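Side-chain contacts in alcohol oxidase (Myceliophthora thermophila, PDB 6F74), which binds FAD and probably acts as an oxygen-dependent flavoprotein oxidase of the VAO family: residues 376-381 / 413-418; 211-216 / 418-423. All blocks are in the same frame, centred on the assembly; numbering follows the deposited sequence.

Contact 1. Residues 376-381 / 413-418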
# COMPACT_ATOMS: atom_id res chain seq x y z
N TRP A 376 -20.55 -1.82 -2.46
CA TRP A 376 -21.37 -2.35 -1.37
C TRP A 376 -21.87 -1.28 -0.43
O TRP A 376 -21.28 -0.20 -0.32
CB TRP A 376 -20.58 -3.38 -0.58
CG TRP A 376 -19.11 -3.03 -0.36
CD1 TRP A 376 -18.59 -2.15 0.53
CD2 TRP A 376 -18.00 -3.60 -1.05
NE1 TRP A 376 -17.23 -2.11 0.43
CE2 TRP A 376 -16.83 -3.01 -0.52
CE3 TRP A 376 -17.88 -4.56 -2.06
CZ2 TRP A 376 -15.56 -3.33 -0.98
CZ3 TRP A 376 -16.62 -4.89 -2.51
CH2 TRP A 376 -15.47 -4.28 -1.96
N THR A 377 -22.99 -1.61 0.21
CA THR A 377 -23.55 -0.82 1.28
C THR A 377 -23.53 -1.67 2.56
O THR A 377 -24.45 -2.49 2.79
CB THR A 377 -25.02 -0.44 0.99
OG1 THR A 377 -25.77 -1.61 0.62
CG2 THR A 377 -25.08 0.58 -0.14
N ILE A 378 -22.52 -1.45 3.38
CA ILE A 378 -22.45 -2.10 4.69
C ILE A 378 -23.58 -1.62 5.58
O ILE A 378 -23.76 -0.42 5.73
CB ILE A 378 -21.09 -1.82 5.39
CG1 ILE A 378 -20.02 -2.66 4.66
CG2 ILE A 378 -21.10 -2.24 6.85
CD1 ILE A 378 -18.58 -2.20 4.89
N GLY A 379 -24.33 -2.55 6.16
CA GLY A 379 -25.43 -2.21 7.05
C GLY A 379 -26.80 -2.08 6.40
O GLY A 379 -27.76 -1.78 7.09
N LYS A 380 -26.90 -2.33 5.08
CA LYS A 380 -28.16 -2.14 4.34
C LYS A 380 -28.54 -3.39 3.56
O LYS A 380 -27.69 -4.03 2.95
CB LYS A 380 -28.03 -0.97 3.38
CG LYS A 380 -27.83 0.39 4.06
CD LYS A 380 -27.68 1.49 2.99
CE LYS A 380 -28.11 2.87 3.44
NZ LYS A 380 -27.12 3.51 4.34
N ARG A 381 -29.83 -3.73 3.59
CA ARG A 381 -30.36 -4.87 2.84
C ARG A 381 -30.53 -4.42 1.38
O ARG A 381 -30.33 -3.26 1.07
CB ARG A 381 -31.69 -5.35 3.45
CG ARG A 381 -31.52 -5.90 4.85
CD ARG A 381 -32.74 -6.62 5.42
NE ARG A 381 -32.36 -7.85 6.13
CZ ARG A 381 -31.73 -7.91 7.32
NH1 ARG A 381 -31.42 -6.80 8.01
NH2 ARG A 381 -31.41 -9.10 7.84
N GLN A 413 -25.36 -11.79 5.49
CA GLN A 413 -25.93 -11.58 6.84
C GLN A 413 -24.92 -11.12 7.93
O GLN A 413 -25.29 -10.99 9.10
CB GLN A 413 -26.68 -12.83 7.31
CG GLN A 413 -27.72 -13.34 6.32
CD GLN A 413 -28.76 -12.28 5.91
OE1 GLN A 413 -29.54 -11.86 6.74
NE2 GLN A 413 -28.76 -11.84 4.64
N ASP A 414 -23.67 -10.86 7.54
CA ASP A 414 -22.69 -10.18 8.42
C ASP A 414 -21.53 -9.67 7.61
O ASP A 414 -21.44 -9.90 6.40
CB ASP A 414 -22.20 -11.09 9.60
CG ASP A 414 -20.96 -11.92 9.25
OD1 ASP A 414 -21.05 -12.76 8.34
OD2 ASP A 414 -19.90 -11.73 9.88
N TYR A 415 -20.62 -8.95 8.27
CA TYR A 415 -19.48 -8.40 7.58
C TYR A 415 -18.56 -9.48 6.98
O TYR A 415 -18.06 -9.35 5.85
CB TYR A 415 -18.68 -7.50 8.52
CG TYR A 415 -17.50 -6.89 7.82
CD1 TYR A 415 -17.69 -5.84 6.92
CD2 TYR A 415 -16.21 -7.36 8.02
CE1 TYR A 415 -16.63 -5.24 6.27
CE2 TYR A 415 -15.13 -6.79 7.36
CZ TYR A 415 -15.35 -5.73 6.48
OH TYR A 415 -14.30 -5.14 5.82
N TRP A 416 -18.28 -10.52 7.76
CA TRP A 416 -17.23 -11.46 7.39
C TRP A 416 -17.59 -12.40 6.26
O TRP A 416 -16.71 -12.68 5.44
CB TRP A 416 -16.73 -12.24 8.59
CG TRP A 416 -16.06 -11.31 9.54
CD1 TRP A 416 -16.52 -10.92 10.75
CD2 TRP A 416 -14.85 -10.60 9.31
NE1 TRP A 416 -15.66 -10.01 11.31
CE2 TRP A 416 -14.62 -9.80 10.45
CE3 TRP A 416 -13.93 -10.55 8.25
CZ2 TRP A 416 -13.52 -8.97 10.56
CZ3 TRP A 416 -12.83 -9.72 8.37
CH2 TRP A 416 -12.64 -8.94 9.51
N SER A 417 -18.83 -12.87 6.20
CA SER A 417 -19.26 -13.67 5.04
C SER A 417 -19.19 -12.80 3.77
O SER A 417 -18.78 -13.27 2.69
CB SER A 417 -20.66 -14.25 5.24
OG SER A 417 -21.65 -13.22 5.32
N PHE A 418 -19.56 -11.52 3.91
CA PHE A 418 -19.43 -10.53 2.85
C PHE A 418 -17.97 -10.35 2.46
O PHE A 418 -17.63 -10.36 1.27
CB PHE A 418 -20.06 -9.17 3.24
CG PHE A 418 -19.34 -7.99 2.64
CD1 PHE A 418 -19.45 -7.71 1.29
CD2 PHE A 418 -18.47 -7.21 3.41
CE1 PHE A 418 -18.73 -6.65 0.71
CE2 PHE A 418 -17.75 -6.16 2.85
CZ PHE A 418 -17.89 -5.87 1.50
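Ile378 and Tyr415 bring the two backbones closest, their CA atoms 7.5 Å apart, where the end of strand 370-378 passes the first turn of helix 415-422. After the strand the chain reverses in a type II beta turn from Thr377 to Lys380, with Gly379 at its third position, and no hydrogen bond joins the two segments. Phe418 and Trp376 form the main side-chain contact, a T-shaped stack with ring planes at 69°. Phe418 drives its CZ edge onto one indole face, CZ lying 3.4 Å from Trp376 CD2, near the shared bond of the two fused rings. The indole is turned there by a chi1 of 39°, which sets CG between the backbone N and the carbonyl carbon, while the Trp376 NE1 hydrogen bond to Pro248 O limits the ring's rotation. Ile378 CD1 meets the ring edge of Tyr415 3.9 Å from Tyr415 CE1. Farther out, Arg381 NH2 and Gln413 OE1 approach to 3.5 Å without bonding. Asp414 caps the helix: OD2 accepts from Trp416 N (2.9 Å), and OD1 takes both Ser417 N and Ser417 OG from the same face of its carboxylate. The result is an N-capped helix laid by its aromatic side chains against the end of a strand in the seven-stranded antiparallel sheet, with the Trp376 side chain about 9 Å from the FAD.

Contact 2. Residues 211-216 / 418-423; sequences QWRDVY and FYWAES
Tyr216 and Tyr419 make the central aromatic contact, a T-shaped pair with centroids 4.9 Å apart in which the edge of Tyr216 points at the face of Tyr419. Tyr216 CE2 leads, 3.4 Å from Tyr419 CZ and 3.1 Å from Tyr419 OH, the hydroxyl lying near the plane of the Tyr216 ring. Tyr419 reaches toward helix 212-221 with CG anti to the backbone N (chi1 178°). The neighbouring Trp420 adds looser packing, its CZ2 4.2 Å from Tyr216 CD2, and its indole is backed by Tyr419 CD2 over the centre of one face. The polar ends of both tyrosines turn to the same acceptor: each hydroxyl is hydrogen-bonded to Gly229 O, so two bonds grip that carbonyl beside the FAD-binding Gly230. With a leucine in place of Tyr216, the Tyr419 face would probably lose its edge-on ring and Gly229 O one of its two donors. On the more exposed side the guanidinium of Arg213 approaches Trp420 obliquely, Arg213 NH1 lying 3.8 Å from Trp420 CH2, with guanidinium and indole planes 27° apart; no bond is formed. The helical segments 212-216 and 418-422 run roughly antiparallel, at 147°, with their axes 13.9 Å apart at closest approach, so long aromatic side chains bridge them. Beyond, Glu422 is salt-bridged to Arg315 of strand 311-320, and Trp212 packs on Trp240 edge-to-face.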
# COMPACT_ATOMS: atom_id res chain seq x y z
N GLN A 211 0.11 -9.74 9.94
CA GLN A 211 -0.55 -9.40 8.67
C GLN A 211 -2.04 -9.26 8.96
O GLN A 211 -2.50 -9.65 10.05
CB GLN A 211 -0.27 -10.47 7.64
CG GLN A 211 1.20 -10.52 7.26
CD GLN A 211 1.55 -11.81 6.52
OE1 GLN A 211 1.73 -12.84 7.16
NE2 GLN A 211 1.67 -11.75 5.19
N TRP A 212 -2.78 -8.66 8.03
CA TRP A 212 -4.23 -8.52 8.20
C TRP A 212 -4.95 -9.86 8.37
O TRP A 212 -5.91 -9.96 9.17
CB TRP A 212 -4.87 -7.69 7.08
CG TRP A 212 -4.64 -6.26 7.35
CD1 TRP A 212 -3.87 -5.42 6.65
CD2 TRP A 212 -5.15 -5.53 8.47
NE1 TRP A 212 -3.86 -4.17 7.25
CE2 TRP A 212 -4.64 -4.22 8.38
CE3 TRP A 212 -5.98 -5.85 9.54
CZ2 TRP A 212 -4.94 -3.24 9.31
CZ3 TRP A 212 -6.29 -4.86 10.47
CH2 TRP A 212 -5.76 -3.57 10.35
N ARG A 213 -4.46 -10.89 7.68
CA ARG A 213 -5.05 -12.21 7.82
C ARG A 213 -5.14 -12.61 9.30
O ARG A 213 -6.17 -13.08 9.74
CB ARG A 213 -4.23 -13.25 7.06
CG ARG A 213 -5.01 -14.53 6.87
CD ARG A 213 -4.23 -15.45 5.90
NE ARG A 213 -4.39 -15.03 4.49
CZ ARG A 213 -5.52 -15.18 3.80
NH1 ARG A 213 -6.58 -15.80 4.35
NH2 ARG A 213 -5.59 -14.76 2.53
N ASP A 214 -4.09 -12.37 10.05
CA ASP A 214 -3.99 -12.81 11.45
C ASP A 214 -4.96 -12.02 12.32
O ASP A 214 -5.60 -12.57 13.21
CB ASP A 214 -2.55 -12.61 11.95
CG ASP A 214 -1.50 -13.22 11.02
OD1 ASP A 214 -1.52 -14.44 10.82
OD2 ASP A 214 -0.64 -12.48 10.46
N VAL A 215 -5.07 -10.73 12.04
CA VAL A 215 -5.93 -9.82 12.78
C VAL A 215 -7.39 -10.16 12.53
O VAL A 215 -8.22 -10.22 13.47
CB VAL A 215 -5.63 -8.34 12.42
CG1 VAL A 215 -6.56 -7.36 13.14
CG2 VAL A 215 -4.20 -8.02 12.77
N TYR A 216 -7.70 -10.46 11.28
CA TYR A 216 -9.05 -10.81 10.87
C TYR A 216 -9.61 -12.07 11.55
O TYR A 216 -10.79 -12.14 11.86
CB TYR A 216 -9.08 -11.00 9.35
CG TYR A 216 -9.03 -9.72 8.50
CD1 TYR A 216 -9.23 -8.44 9.04
CD2 TYR A 216 -8.85 -9.83 7.13
CE1 TYR A 216 -9.22 -7.31 8.25
CE2 TYR A 216 -8.85 -8.71 6.32
CZ TYR A 216 -9.04 -7.46 6.87
OH TYR A 216 -9.06 -6.37 6.03
N PHE A 418 -19.56 -11.52 3.91
CA PHE A 418 -19.43 -10.53 2.85
C PHE A 418 -17.97 -10.35 2.46
O PHE A 418 -17.63 -10.36 1.27
CB PHE A 418 -20.06 -9.17 3.24
CG PHE A 418 -19.34 -7.99 2.64
CD1 PHE A 418 -19.45 -7.71 1.29
CD2 PHE A 418 -18.47 -7.21 3.41
CE1 PHE A 418 -18.73 -6.65 0.71
CE2 PHE A 418 -17.75 -6.16 2.85
CZ PHE A 418 -17.89 -5.87 1.50
N TYR A 419 -17.11 -10.16 3.46
CA TYR A 419 -15.73 -9.80 3.22
C TYR A 419 -15.07 -10.86 2.37
O TYR A 419 -14.42 -10.57 1.37
CB TYR A 419 -14.93 -9.60 4.52
CG TYR A 419 -13.48 -9.29 4.24
CD1 TYR A 419 -13.09 -7.99 3.89
CD2 TYR A 419 -12.53 -10.28 4.21
CE1 TYR A 419 -11.76 -7.70 3.58
CE2 TYR A 419 -11.21 -10.02 3.91
CZ TYR A 419 -10.83 -8.72 3.59
OH TYR A 419 -9.49 -8.47 3.25
N TRP A 420 -15.21 -12.10 2.81
CA TRP A 420 -14.52 -13.21 2.16
C TRP A 420 -15.10 -13.55 0.79
O TRP A 420 -14.37 -14.06 -0.07
CB TRP A 420 -14.49 -14.42 3.08
CG TRP A 420 -13.62 -14.17 4.32
CD1 TRP A 420 -14.02 -14.09 5.63
CD2 TRP A 420 -12.21 -13.94 4.34
NE1 TRP A 420 -12.95 -13.83 6.45
CE2 TRP A 420 -11.82 -13.76 5.69
CE3 TRP A 420 -11.22 -13.90 3.33
CZ2 TRP A 420 -10.50 -13.53 6.06
CZ3 TRP A 420 -9.91 -13.68 3.70
CH2 TRP A 420 -9.55 -13.50 5.05
N ALA A 421 -16.38 -13.27 0.59
CA ALA A 421 -17.02 -13.49 -0.69
C ALA A 421 -16.64 -12.43 -1.72
O ALA A 421 -16.38 -12.75 -2.84
CB ALA A 421 -18.53 -13.54 -0.50
N GLU A 422 -16.60 -11.16 -1.31
CA GLU A 422 -16.45 -10.03 -2.21
C GLU A 422 -15.07 -9.40 -2.20
O GLU A 422 -14.75 -8.60 -3.09
CB GLU A 422 -17.49 -8.98 -1.84
CG GLU A 422 -18.93 -9.52 -1.88
CD GLU A 422 -19.49 -9.66 -3.28
OE1 GLU A 422 -18.85 -9.19 -4.27
OE2 GLU A 422 -20.59 -10.24 -3.41
N SER A 423 -14.26 -9.73 -1.20
CA SER A 423 -12.94 -9.10 -1.01
C SER A 423 -11.98 -10.20 -0.51
O SER A 423 -12.13 -11.37 -0.89
CB SER A 423 -13.08 -7.85 -0.10
OG SER A 423 -11.83 -7.25 0.26

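Overall arrangement
Helix 415-422 serves both contacts, which share Phe418 and lie about 13 Å apart between centres. Contact 1 is the more buried and joins the helix to the large antiparallel sheet; contact 2, partly buried, turns another side of it to helix 212-221 in the FAD-binding part, so the two together link sheet and cofactor region. Each centres on an edge-to-face aromatic pair with an exposed arginine in the same contact, but the chemistry differs: contact 1 is chiefly apolar, whereas the tyrosines of contact 2 also hold a backbone carbonyl next to the flavin site. The two meet directly, Trp416 CH2 packing 3.5 Å from Tyr216 CD1.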